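Local coordinates for protein Thf1 (Thermosynechococcus elongatus, PDB 5MJR) that associates with the FtsH protease complex involved in photosystem II repair and may take part in photosynthetic membrane biogenesis, at residues Glu53-Arg58 and Val99-Asn104; Phe63-Leu68 and Gln106-Asp111; Gly72-Phe77 and Arg92-Leu97. One frame throughout, in Å; residues are numbered along the deposited sequence.

Three contacts join helices and their end turns in this helical protein, and their chemistry follows their depth. Interaction 3 is the buried one: side chains of helices 67-80 and 90-100 meet through aliphatic side chains and aromatic rings, with no hydrogen bond between the segments. Interaction 1, partly buried, ties the end of helix 41-58 to the turn that finishes helix 90-100, with a salt-bridge network beside a small apolar patch. Interaction 2 lies at the surface, where a tyrosine-carboxylate bond joins the lead-in to helix 67-80 to helix 105-113. Interactions 1 and 3 share helix 90-100, interactions 2 and 3 share helix 67-80, and V73 touches both I54 and L108.

Interaction 1 of 3, residues Glu53-Arg58 and Val99-Asn104; sequences EIHLLR and VAEEMN
A Schellman motif closes helix 90-100, with E102 at positive phi as its C-prime residue, and the glutamates of this turn, E101 and E102, receive R58 from the last turn of helix 41-58. R58 approaches E101 side-on: NE and NH2 both donate to E101 OE1, at 3.1 Å for NE and 2.8 Å for NH2. One carboxylate oxygen thus takes two donors on its anti side, both bonds bent, with the guanidinium and carboxylate planes 73° apart. E101 is bent at chi2 (-72°), which swings CD toward helix 41-58, where I54 CG2 lies 3.5 Å from it. The remaining arm of the guanidinium, NH1, reaches E102 OE2 at 3.2 Å, completing a three-residue salt-bridge network. E101 C sits over the centre of one guanidinium face, so the arginine lies against the backbone of the turn as well as between its acids. On the apolar side, the M103 chain runs antiparallel to that of R58, bringing its CE to 3.5 Å from R58 CD and 3.8 Å from I54 CG2. An alanine at E101 would probably leave NE and NH2 of R58 without their shared acceptor and open a gap beside I54 CG2. H55 ND1 is hydrogen-bonded to T27 OG1 of helix 24-34, a helix that also touches R58 and E101. I54 continues onto V73 of helix 67-80, while M103 reaches F69 of that helix and L108 of helix 105-113.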
loop_
_atom_site.group_PDB
_atom_site.type_symbol
_atom_site.label_atom_id
_atom_site.label_comp_id
_atom_site.label_asym_id
_atom_site.label_seq_id
_atom_site.Cartn_x
_atom_site.Cartn_y
_atom_site.Cartn_z
ATOM N N GLU A 53 7.081 -4.736 8.966
ATOM C CA GLU A 53 6.624 -3.349 8.748
ATOM C C GLU A 53 5.186 -3.176 9.183
ATOM O O GLU A 53 4.889 -2.189 9.906
ATOM C CB GLU A 53 6.819 -3.033 7.232
ATOM C CG GLU A 53 6.445 -1.623 6.881
ATOM C CD GLU A 53 6.652 -1.304 5.427
ATOM O OE1 GLU A 53 6.701 -2.261 4.588
ATOM O OE2 GLU A 53 6.739 -0.096 5.075
ATOM N N ILE A 54 4.292 -4.065 8.833
ATOM C CA ILE A 54 2.895 -3.945 9.190
ATOM C C ILE A 54 2.737 -4.104 10.682
ATOM O O ILE A 54 1.981 -3.425 11.321
ATOM C CB ILE A 54 2.032 -4.944 8.390
ATOM C CG1 ILE A 54 2.083 -4.629 6.886
ATOM C CG2 ILE A 54 0.638 -4.985 8.943
ATOM C CD1 ILE A 54 1.463 -5.644 6.011
ATOM N N HIS A 55 3.480 -5.109 11.269
ATOM C CA HIS A 55 3.330 -5.358 12.708
ATOM C C HIS A 55 3.693 -4.048 13.470
ATOM O O HIS A 55 3.027 -3.656 14.414
ATOM C CB HIS A 55 4.260 -6.512 13.087
ATOM C CG HIS A 55 4.179 -6.845 14.506
ATOM N ND1 HIS A 55 3.493 -7.956 14.968
ATOM C CD2 HIS A 55 4.731 -6.237 15.580
ATOM C CE1 HIS A 55 3.616 -7.976 16.291
ATOM N NE2 HIS A 55 4.332 -6.926 16.706
ATOM N N LEU A 56 4.817 -3.438 13.113
ATOM C CA LEU A 56 5.297 -2.253 13.819
ATOM C C LEU A 56 4.339 -1.058 13.674
ATOM O O LEU A 56 4.217 -0.244 14.588
ATOM C CB LEU A 56 6.676 -1.924 13.443
ATOM C CG LEU A 56 7.738 -2.988 13.814
ATOM C CD1 LEU A 56 9.045 -2.472 13.271
ATOM C CD2 LEU A 56 7.731 -3.182 15.363
ATOM N N LEU A 57 3.651 -0.997 12.549
ATOM C CA LEU A 57 2.554 0.010 12.433
ATOM C C LEU A 57 1.394 -0.319 13.410
ATOM O O LEU A 57 0.917 0.594 14.110
ATOM C CB LEU A 57 2.062 0.056 11.029
ATOM C CG LEU A 57 3.020 0.723 10.044
ATOM C CD1 LEU A 57 2.556 0.521 8.614
ATOM C CD2 LEU A 57 3.138 2.224 10.346
ATOM N N ARG A 58 0.972 -1.582 13.452
ATOM C CA ARG A 58 -0.192 -1.905 14.287
ATOM C C ARG A 58 0.098 -1.593 15.764
ATOM O O ARG A 58 -0.845 -1.215 16.498
ATOM C CB ARG A 58 -0.535 -3.380 14.117
ATOM C CG ARG A 58 -1.183 -3.656 12.761
ATOM C CD ARG A 58 -1.675 -5.119 12.582
ATOM N NE ARG A 58 -0.636 -6.112 12.817
ATOM C CZ ARG A 58 -0.563 -7.010 13.825
ATOM N NH1 ARG A 58 -1.612 -7.111 14.747
ATOM N NH2 ARG A 58 0.592 -7.862 13.798
ATOM N N VAL A 99 -3.842 -12.629 7.664
ATOM C CA VAL A 99 -4.324 -13.226 8.906
ATOM C C VAL A 99 -3.249 -13.199 9.972
ATOM O O VAL A 99 -3.573 -12.997 11.170
ATOM C CB VAL A 99 -4.976 -14.599 8.710
ATOM C CG1 VAL A 99 -6.123 -14.581 7.766
ATOM C CG2 VAL A 99 -4.057 -15.629 8.322
ATOM N N ALA A 100 -1.976 -13.351 9.595
ATOM C CA ALA A 100 -0.888 -13.262 10.567
ATOM C C ALA A 100 -0.801 -11.884 11.253
ATOM O O ALA A 100 -0.312 -11.770 12.385
ATOM C CB ALA A 100 0.412 -13.577 9.897
ATOM N N GLU A 101 -1.243 -10.869 10.531
ATOM C CA GLU A 101 -1.246 -9.497 11.010
ATOM C C GLU A 101 -2.610 -9.096 11.646
ATOM O O GLU A 101 -2.798 -7.917 11.898
ATOM C CB GLU A 101 -0.971 -8.552 9.825
ATOM C CG GLU A 101 0.344 -8.693 9.203
ATOM C CD GLU A 101 1.516 -8.187 10.011
ATOM O OE1 GLU A 101 1.437 -7.642 11.102
ATOM O OE2 GLU A 101 2.643 -8.359 9.404
ATOM N N GLU A 102 -3.468 -10.096 11.943
ATOM C CA GLU A 102 -4.757 -9.768 12.522
ATOM C C GLU A 102 -5.526 -8.766 11.656
ATOM O O GLU A 102 -6.199 -7.828 12.111
ATOM C CB GLU A 102 -4.639 -9.303 13.965
ATOM C CG GLU A 102 -3.872 -10.343 14.869
ATOM C CD GLU A 102 -3.809 -9.981 16.323
ATOM O OE1 GLU A 102 -4.731 -10.367 16.982
ATOM O OE2 GLU A 102 -2.913 -9.281 16.761
ATOM N N MET A 103 -5.432 -9.019 10.335
ATOM C CA MET A 103 -6.234 -8.350 9.331
ATOM C C MET A 103 -6.975 -9.353 8.482
ATOM O O MET A 103 -6.779 -10.588 8.596
ATOM C CB MET A 103 -5.348 -7.480 8.421
ATOM C CG MET A 103 -4.531 -6.444 9.223
ATOM S SD MET A 103 -3.630 -5.254 8.245
ATOM C CE MET A 103 -3.015 -4.173 9.527
ATOM N N ASN A 104 -7.865 -8.871 7.636
ATOM C CA ASN A 104 -8.761 -9.673 6.802
ATOM C C ASN A 104 -8.396 -9.466 5.361
ATOM O O ASN A 104 -8.558 -8.337 4.873
ATOM C CB ASN A 104 -10.237 -9.291 7.099
ATOM C CG ASN A 104 -11.201 -10.090 6.308
ATOM O OD1 ASN A 104 -10.905 -10.554 5.199
ATOM N ND2 ASN A 104 -12.425 -10.206 6.799
#

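Interaction 2 of 3, residues Phe63-Leu68 and Gln106-Asp111; sequences FRYSPL and QQLKED
Y65 OH donates to D111 OD2 at 2.7 Å, the shortest polar bond between these segments. The two side chains meet tip to tip, and OD2 accepts through its anti lone pair while lying in the plane of the Y65 ring, at its edge. Ring and carboxylate planes are turned 37° against each other. Y65 CG is anti to the backbone N (chi1 176°), and the ring beyond it reaches helix 105-113. There the phenol end settles between two further residues: Q107 NE2 comes within 3.7 Å of Y65 CE1, and L108 CD1 packs 3.8 Å from Y65 CE2 on the other flank of the ring. P67, in the first turn of helix 67-80, lies across the carboxylate of D111, with P67 CG 3.9 Å from D111 CG. Just before it, S66 is the N-cap of that helix, its OG accepting a weak bond from L68 N. The Y65-D111 bond ties the loop leading into helix 67-80 to the last turn of helix 105-113 at the protein surface. A70 of helix 67-80 touches Y65, L108 and D111, and L108 extends inward to V73 of that helix and C98 of helix 90-100.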
loop_
_atom_site.group_PDB
_atom_site.type_symbol
_atom_site.label_atom_id
_atom_site.label_comp_id
_atom_site.label_asym_id
_atom_site.label_seq_id
_atom_site.Cartn_x
_atom_site.Cartn_y
_atom_site.Cartn_z
ATOM N N PHE A 63 -1.212 4.899 14.785
ATOM C CA PHE A 63 -1.601 4.340 13.491
ATOM C C PHE A 63 -3.077 3.887 13.519
ATOM O O PHE A 63 -3.535 3.221 14.465
ATOM C CB PHE A 63 -0.731 3.111 13.180
ATOM C CG PHE A 63 -1.134 2.394 11.931
ATOM C CD1 PHE A 63 -0.855 2.908 10.665
ATOM C CD2 PHE A 63 -1.828 1.192 11.995
ATOM C CE1 PHE A 63 -1.268 2.225 9.523
ATOM C CE2 PHE A 63 -2.248 0.576 10.796
ATOM C CZ PHE A 63 -1.989 1.077 9.589
ATOM N N ARG A 64 -3.783 4.143 12.433
ATOM C CA ARG A 64 -5.147 3.675 12.233
ATOM C C ARG A 64 -5.285 3.223 10.760
ATOM O O ARG A 64 -5.013 3.981 9.833
ATOM C CB ARG A 64 -6.157 4.751 12.560
ATOM C CG ARG A 64 -7.599 4.359 12.412
ATOM C CD ARG A 64 -8.527 5.464 12.891
ATOM N NE ARG A 64 -10.002 5.225 12.598
ATOM C CZ ARG A 64 -10.894 4.620 13.351
ATOM N NH1 ARG A 64 -10.473 4.104 14.498
ATOM N NH2 ARG A 64 -12.260 4.582 12.993
ATOM N N TYR A 65 -5.700 1.972 10.593
ATOM C CA TYR A 65 -5.990 1.440 9.283
ATOM C C TYR A 65 -6.937 2.342 8.521
ATOM O O TYR A 65 -7.871 2.892 9.053
ATOM C CB TYR A 65 -6.684 0.092 9.417
ATOM C CG TYR A 65 -7.168 -0.594 8.186
ATOM C CD1 TYR A 65 -8.373 -0.252 7.640
ATOM C CD2 TYR A 65 -6.395 -1.549 7.560
ATOM C CE1 TYR A 65 -8.837 -0.834 6.458
ATOM C CE2 TYR A 65 -6.863 -2.128 6.383
ATOM C CZ TYR A 65 -8.049 -1.790 5.807
ATOM O OH TYR A 65 -8.515 -2.422 4.701
ATOM N N SER A 66 -6.688 2.437 7.185
ATOM C CA SER A 66 -7.625 3.063 6.296
ATOM C C SER A 66 -7.508 2.418 4.941
ATOM O O SER A 66 -6.526 1.722 4.696
ATOM C CB SER A 66 -7.303 4.554 6.154
ATOM O OG SER A 66 -6.148 4.771 5.431
ATOM N N PRO A 67 -8.377 2.713 3.979
ATOM C CA PRO A 67 -8.231 2.177 2.611
ATOM C C PRO A 67 -6.991 2.606 1.894
ATOM O O PRO A 67 -6.598 1.914 0.937
ATOM C CB PRO A 67 -9.514 2.588 1.919
ATOM C CG PRO A 67 -10.489 2.723 3.055
ATOM C CD PRO A 67 -9.700 3.313 4.212
ATOM N N LEU A 68 -6.371 3.715 2.303
ATOM C CA LEU A 68 -5.121 4.150 1.661
ATOM C C LEU A 68 -4.004 3.119 2.031
ATOM O O LEU A 68 -3.173 2.772 1.190
ATOM C CB LEU A 68 -4.738 5.532 2.046
ATOM C CG LEU A 68 -3.473 6.133 1.466
ATOM C CD1 LEU A 68 -3.601 6.254 -0.036
ATOM C CD2 LEU A 68 -3.123 7.464 2.105
ATOM N N GLN A 106 -9.717 -10.256 2.612
ATOM C CA GLN A 106 -10.837 -9.849 1.804
ATOM C C GLN A 106 -11.166 -8.393 2.027
ATOM O O GLN A 106 -11.539 -7.685 1.058
ATOM C CB GLN A 106 -12.072 -10.699 1.998
ATOM C CG GLN A 106 -13.168 -10.495 1.016
ATOM C CD GLN A 106 -12.787 -10.697 -0.425
ATOM O OE1 GLN A 106 -11.868 -11.424 -0.764
ATOM N NE2 GLN A 106 -13.584 -10.094 -1.316
ATOM N N GLN A 107 -11.062 -7.899 3.241
ATOM C CA GLN A 107 -11.266 -6.453 3.502
ATOM C C GLN A 107 -10.176 -5.666 2.800
ATOM O O GLN A 107 -10.472 -4.643 2.144
ATOM C CB GLN A 107 -11.258 -6.132 4.993
ATOM C CG GLN A 107 -11.478 -4.653 5.306
ATOM C CD GLN A 107 -11.511 -4.286 6.743
ATOM O OE1 GLN A 107 -11.226 -5.108 7.629
ATOM N NE2 GLN A 107 -11.806 -3.033 7.033
ATOM N N LEU A 108 -8.896 -6.073 2.889
ATOM C CA LEU A 108 -7.887 -5.298 2.203
ATOM C C LEU A 108 -8.144 -5.315 0.679
ATOM O O LEU A 108 -7.904 -4.266 0.007
ATOM C CB LEU A 108 -6.458 -5.810 2.501
ATOM C CG LEU A 108 -5.812 -5.200 3.736
ATOM C CD1 LEU A 108 -6.470 -5.701 5.051
ATOM C CD2 LEU A 108 -4.315 -5.362 3.679
ATOM N N LYS A 109 -8.487 -6.461 0.121
ATOM C CA LYS A 109 -8.741 -6.550 -1.324
ATOM C C LYS A 109 -9.919 -5.666 -1.726
ATOM O O LYS A 109 -9.810 -4.923 -2.749
ATOM C CB LYS A 109 -8.983 -7.972 -1.763
ATOM C CG LYS A 109 -7.760 -8.852 -1.745
ATOM C CD LYS A 109 -8.290 -10.256 -2.174
ATOM C CE LYS A 109 -7.313 -11.244 -1.883
ATOM N NZ LYS A 109 -7.634 -12.646 -2.314
ATOM N N GLU A 110 -11.012 -5.651 -0.950
ATOM C CA GLU A 110 -12.127 -4.843 -1.337
ATOM C C GLU A 110 -11.782 -3.363 -1.184
ATOM O O GLU A 110 -12.185 -2.521 -2.011
ATOM C CB GLU A 110 -13.321 -5.236 -0.532
ATOM C CG GLU A 110 -13.938 -6.585 -0.913
ATOM C CD GLU A 110 -15.222 -7.030 -0.224
ATOM O OE1 GLU A 110 -15.966 -6.175 0.306
ATOM O OE2 GLU A 110 -15.485 -8.263 -0.278
ATOM N N ASP A 111 -11.059 -2.996 -0.136
ATOM C CA ASP A 111 -10.669 -1.598 0.076
ATOM C C ASP A 111 -9.776 -1.202 -1.042
ATOM O O ASP A 111 -9.886 -0.042 -1.577
ATOM C CB ASP A 111 -10.028 -1.351 1.411
ATOM C CG ASP A 111 -11.033 -1.094 2.516
ATOM O OD1 ASP A 111 -12.206 -0.749 2.238
ATOM O OD2 ASP A 111 -10.672 -1.225 3.686
#

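Interaction 3 of 3, residues Gly72-Phe77 and Arg92-Leu97; sequences GVVTAF and RIFHAL
Helix segments 72-77 and 92-97 run roughly antiparallel, at 141° between their N-to-C directions, with their axes 12.1 Å apart at closest approach. So wide a spacing is bridged by large side chains, and the nearest CA atoms belong to F77 and F94. These two phenylalanines form a T-shaped (edge-to-face) pair: the edge of F94 points into the face of F77, with centroids 5.1 Å apart and planes inclined at 64°. F94 CD1 stands over the centre of the F77 ring, 3.7 Å above its plane. In F77, CG is anti to the backbone N (chi1 178°). The far end of its ring meets the opposing backbone, F77 CZ lying 3.7 Å from F94 N. The arrangement is consistent with the buried core of an all-helical fold, in which helices 67-80 and 90-100, consecutive in the chain, pack against each other through apolar side chains. I93 CG2 meets the F77 ring at its edge, in plane, 3.8 Å from F77 CE2. The far end of the F94 ring is met by valines of helix 67-80. V74 CG2 approaches F94 CZ at 3.8 Å, while V73 CG1 lies near the ring plane at its edge, 4.2 Å from F94 CE1. K109 of helix 105-113 also touches F94, and I47 of helix 41-58 lies against I93.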
loop_
_atom_site.group_PDB
_atom_site.type_symbol
_atom_site.label_atom_id
_atom_site.label_comp_id
_atom_site.label_asym_id
_atom_site.label_seq_id
_atom_site.Cartn_x
_atom_site.Cartn_y
_atom_site.Cartn_z
ATOM N N GLY A 72 -1.956 0.526 -0.393
ATOM C CA GLY A 72 -0.554 0.439 -0.392
ATOM C C GLY A 72 0.005 -0.966 -0.149
ATOM O O GLY A 72 0.934 -1.398 -0.826
ATOM N N VAL A 73 -0.595 -1.712 0.801
ATOM C CA VAL A 73 -0.160 -3.085 1.075
ATOM C C VAL A 73 -0.396 -3.959 -0.133
ATOM O O VAL A 73 0.490 -4.734 -0.566
ATOM C CB VAL A 73 -0.889 -3.641 2.297
ATOM C CG1 VAL A 73 -0.672 -5.157 2.487
ATOM C CG2 VAL A 73 -0.489 -2.943 3.535
ATOM N N VAL A 74 -1.604 -3.869 -0.706
ATOM C CA VAL A 74 -1.936 -4.702 -1.867
ATOM C C VAL A 74 -1.012 -4.385 -3.028
ATOM O O VAL A 74 -0.502 -5.278 -3.707
ATOM C CB VAL A 74 -3.412 -4.497 -2.268
ATOM C CG1 VAL A 74 -3.735 -5.048 -3.644
ATOM C CG2 VAL A 74 -4.301 -5.162 -1.230
ATOM N N THR A 75 -0.774 -3.096 -3.236
ATOM C CA THR A 75 0.107 -2.655 -4.390
ATOM C C THR A 75 1.523 -3.136 -4.172
ATOM O O THR A 75 2.145 -3.654 -5.128
ATOM C CB THR A 75 0.024 -1.089 -4.500
ATOM O OG1 THR A 75 -1.318 -0.729 -4.809
ATOM C CG2 THR A 75 0.931 -0.612 -5.615
ATOM N N ALA A 76 2.086 -2.872 -2.982
ATOM C CA ALA A 76 3.471 -3.247 -2.716
ATOM C C ALA A 76 3.631 -4.807 -2.882
ATOM O O ALA A 76 4.623 -5.278 -3.489
ATOM C CB ALA A 76 3.917 -2.827 -1.371
ATOM N N PHE A 77 2.715 -5.547 -2.259
ATOM C CA PHE A 77 2.759 -6.994 -2.338
ATOM C C PHE A 77 2.684 -7.410 -3.803
ATOM O O PHE A 77 3.507 -8.211 -4.277
ATOM C CB PHE A 77 1.604 -7.602 -1.533
ATOM C CG PHE A 77 1.545 -9.102 -1.590
ATOM C CD1 PHE A 77 0.886 -9.722 -2.535
ATOM C CD2 PHE A 77 2.214 -9.845 -0.597
ATOM C CE1 PHE A 77 0.803 -11.174 -2.554
ATOM C CE2 PHE A 77 2.149 -11.251 -0.619
ATOM C CZ PHE A 77 1.487 -11.878 -1.592
ATOM N N ARG A 92 -2.568 -17.497 -1.704
ATOM C CA ARG A 92 -2.497 -18.116 -0.405
ATOM C C ARG A 92 -1.493 -17.410 0.466
ATOM O O ARG A 92 -1.693 -17.259 1.685
ATOM C CB ARG A 92 -1.982 -19.619 -0.538
ATOM C CG ARG A 92 -3.036 -20.515 -1.045
ATOM C CD ARG A 92 -2.395 -21.858 -1.428
ATOM N NE ARG A 92 -3.323 -22.932 -1.770
ATOM C CZ ARG A 92 -3.427 -23.552 -2.945
ATOM N NH1 ARG A 92 -2.669 -23.217 -4.015
ATOM N NH2 ARG A 92 -4.329 -24.540 -3.071
ATOM N N ILE A 93 -0.405 -16.947 -0.084
ATOM C CA ILE A 93 0.569 -16.190 0.665
ATOM C C ILE A 93 -0.035 -14.832 1.182
ATOM O O ILE A 93 0.195 -14.452 2.318
ATOM C CB ILE A 93 1.876 -15.916 -0.149
ATOM C CG1 ILE A 93 2.614 -17.272 -0.349
ATOM C CG2 ILE A 93 2.741 -14.877 0.472
ATOM C CD1 ILE A 93 3.740 -17.234 -1.303
ATOM N N PHE A 94 -0.776 -14.135 0.282
ATOM C CA PHE A 94 -1.418 -12.898 0.716
ATOM C C PHE A 94 -2.422 -13.129 1.882
ATOM O O PHE A 94 -2.440 -12.385 2.848
ATOM C CB PHE A 94 -2.086 -12.221 -0.435
ATOM C CG PHE A 94 -2.651 -10.879 -0.064
ATOM C CD1 PHE A 94 -1.785 -9.820 0.078
ATOM C CD2 PHE A 94 -4.017 -10.709 0.135
ATOM C CE1 PHE A 94 -2.261 -8.533 0.474
ATOM C CE2 PHE A 94 -4.525 -9.463 0.501
ATOM C CZ PHE A 94 -3.592 -8.395 0.680
ATOM N N HIS A 95 -3.173 -14.221 1.755
ATOM C CA HIS A 95 -4.132 -14.574 2.785
ATOM C C HIS A 95 -3.391 -14.739 4.112
ATOM O O HIS A 95 -3.776 -14.226 5.161
ATOM C CB HIS A 95 -4.918 -15.796 2.347
ATOM C CG HIS A 95 -5.848 -16.309 3.449
ATOM N ND1 HIS A 95 -5.356 -17.108 4.504
ATOM C CD2 HIS A 95 -7.200 -16.268 3.574
ATOM C CE1 HIS A 95 -6.346 -17.471 5.299
ATOM N NE2 HIS A 95 -7.451 -16.876 4.796
ATOM N N ALA A 96 -2.329 -15.550 4.059
ATOM C CA ALA A 96 -1.537 -15.846 5.247
ATOM C C ALA A 96 -0.919 -14.610 5.885
ATOM O O ALA A 96 -0.884 -14.426 7.127
ATOM C CB ALA A 96 -0.508 -16.916 4.949
ATOM N N LEU A 97 -0.412 -13.728 5.027
ATOM C CA LEU A 97 0.198 -12.484 5.475
ATOM C C LEU A 97 -0.877 -11.666 6.230
ATOM O O LEU A 97 -0.613 -11.180 7.329
ATOM C CB LEU A 97 0.689 -11.699 4.240
ATOM C CG LEU A 97 1.396 -10.355 4.630
ATOM C CD1 LEU A 97 2.780 -10.251 4.013
ATOM C CD2 LEU A 97 0.622 -9.338 3.942
#